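Local coordinates for ubiquitin-conjugating enzyme E2, putative (Trypanosoma cruzi, PDB 4DS2), which is a putative ubiquitin-conjugating enzyme that probably carries activated ubiquitin as a cysteine thioester and passes it on to substrate proteins, at residues Val127-Arg130 with Val131-Tyr135. Numbering follows the deposited sequence.
Sequences VLDR and VFSQY
D129 O, on the last turn of helix 120-132, accepts two backbone N-H groups. Q134 N comes in 2.8 Å from D129 O, nearly in line with the carbonyl at a C=O...N angle of 160°, whereas S133 N, 2.9 Å from the same D129 O, stands above the carbonyl plane. Just before it the i to i+4 pattern is regular: V131 N donates to V127 O at 3.0 Å and F132 N to L128 O at 2.9 Å. R130 O gets only a weak bond from Q134 N within this stretch. On the partly exposed side, the D129 and Q134 side chains cross at a slant, with carboxylate and amide planes 66° apart; Q134 NE2 makes a weak hydrogen bond to D129 OD1 at 3.5 Å. R130, its CG anti to the backbone N (chi1 172°) and its chain bent at chi2, extends past the helix end, where R130 NH2 forms a salt bridge with D141 and R130 NH1 donates to S137 O. On the buried side, L128 CD2 lies 4.0 Å from F132 CE2, and the F132 ring also meets those of Y64 and Y71. S133 leaves helical geometry, making this the C-terminal end of an alpha-helix, its i+4 bond joined by an i+5 bond from Q134 N, that packs against the four-stranded antiparallel sheet of the UBC fold.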
loop_
_atom_site.group_PDB
_atom_site.type_symbol
_atom_site.label_atom_id
_atom_site.label_comp_id
_atom_site.label_asym_id
_atom_site.label_seq_id
_atom_site.Cartn_x
_atom_site.Cartn_y
_atom_site.Cartn_z
ATOM N N VAL A 127 1.905 -2.698 -3.554
ATOM C CA VAL A 127 0.536 -2.489 -3.085
ATOM C C VAL A 127 0.000 -1.148 -3.505
ATOM O O VAL A 127 -1.182 -1.044 -3.887
ATOM C CB VAL A 127 0.413 -2.535 -1.561
ATOM C CG1 VAL A 127 -0.898 -1.895 -1.118
ATOM C CG2 VAL A 127 0.532 -3.979 -1.061
ATOM N N LEU A 128 0.862 -0.124 -3.415
ATOM C CA LEU A 128 0.469 1.238 -3.793
ATOM C C LEU A 128 0.150 1.302 -5.272
ATOM O O LEU A 128 -0.855 1.878 -5.676
ATOM C CB LEU A 128 1.568 2.226 -3.467
ATOM C CG LEU A 128 1.887 2.410 -1.976
ATOM C CD1 LEU A 128 3.241 3.107 -1.822
ATOM C CD2 LEU A 128 0.767 3.161 -1.281
ATOM N N ASP A 129 1.009 0.681 -6.067
ATOM C CA ASP A 129 0.825 0.611 -7.496
ATOM C C ASP A 129 -0.416 -0.205 -7.881
ATOM O O ASP A 129 -1.175 0.144 -8.805
ATOM C CB ASP A 129 2.062 -0.017 -8.139
ATOM C CG ASP A 129 1.817 -0.417 -9.580
ATOM O OD1 ASP A 129 1.499 0.485 -10.419
ATOM O OD2 ASP A 129 1.929 -1.634 -9.864
ATOM N N ARG A 130 -0.586 -1.318 -7.212
ATOM C CA ARG A 130 -1.699 -2.202 -7.510
ATOM C C ARG A 130 -3.026 -1.498 -7.286
ATOM O O ARG A 130 -3.919 -1.565 -8.103
ATOM C CB ARG A 130 -1.577 -3.478 -6.668
ATOM C CG ARG A 130 -2.750 -4.405 -6.731
ATOM C CD ARG A 130 -3.024 -4.887 -8.119
ATOM N NE ARG A 130 -4.151 -5.803 -8.080
ATOM C CZ ARG A 130 -4.814 -6.227 -9.154
ATOM N NH1 ARG A 130 -4.465 -5.812 -10.371
ATOM N NH2 ARG A 130 -5.827 -7.077 -9.013
ATOM N N VAL A 131 -3.139 -0.811 -6.158
ATOM C CA VAL A 131 -4.402 -0.194 -5.764
ATOM C C VAL A 131 -4.685 1.153 -6.449
ATOM O O VAL A 131 -5.808 1.409 -6.925
ATOM C CB VAL A 131 -4.434 -0.061 -4.253
ATOM C CG1 VAL A 131 -5.657 0.747 -3.798
ATOM C CG2 VAL A 131 -4.436 -1.473 -3.663
ATOM N N PHE A 132 -3.661 2.001 -6.524
ATOM C CA PHE A 132 -3.817 3.332 -7.102
ATOM C C PHE A 132 -3.748 3.357 -8.637
ATOM O O PHE A 132 -4.306 4.267 -9.284
ATOM C CB PHE A 132 -2.727 4.255 -6.529
ATOM C CG PHE A 132 -2.920 4.634 -5.083
ATOM C CD1 PHE A 132 -4.196 4.687 -4.497
ATOM C CD2 PHE A 132 -1.827 5.010 -4.319
ATOM C CE1 PHE A 132 -4.366 5.072 -3.192
ATOM C CE2 PHE A 132 -1.996 5.410 -3.006
ATOM C CZ PHE A 132 -3.269 5.442 -2.446
ATOM N N SER A 133 -3.020 2.383 -9.202
ATOM C CA SER A 133 -2.655 2.397 -10.618
ATOM C C SER A 133 -3.048 1.182 -11.434
ATOM O O SER A 133 -3.406 1.350 -12.583
ATOM C CB SER A 133 -1.176 2.682 -10.769
ATOM O OG SER A 133 -0.993 4.076 -10.651
ATOM N N GLN A 134 -3.005 -0.026 -10.877
ATOM C CA GLN A 134 -3.326 -1.191 -11.681
ATOM C C GLN A 134 -4.636 -1.817 -11.266
ATOM O O GLN A 134 -4.845 -3.001 -11.463
ATOM C CB GLN A 134 -2.212 -2.241 -11.627
ATOM C CG GLN A 134 -0.801 -1.734 -11.952
ATOM C CD GLN A 134 -0.611 -1.163 -13.376
ATOM O OE1 GLN A 134 -1.434 -1.375 -14.275
ATOM N NE2 GLN A 134 0.518 -0.467 -13.588
ATOM N N TYR A 135 -5.549 -1.028 -10.752
ATOM C CA TYR A 135 -6.790 -1.584 -10.221
ATOM C C TYR A 135 -7.739 -2.150 -11.269
ATOM O O TYR A 135 -8.480 -3.119 -10.955
ATOM C CB TYR A 135 -7.550 -0.555 -9.373
ATOM C CG TYR A 135 -7.799 0.757 -10.077
ATOM C CD1 TYR A 135 -6.812 1.753 -10.087
ATOM C CD2 TYR A 135 -8.992 0.998 -10.737
ATOM C CE1 TYR A 135 -7.014 2.952 -10.734
ATOM C CE2 TYR A 135 -9.213 2.207 -11.389
ATOM C CZ TYR A 135 -8.223 3.189 -11.376
ATOM O OH TYR A 135 -8.424 4.404 -11.996
#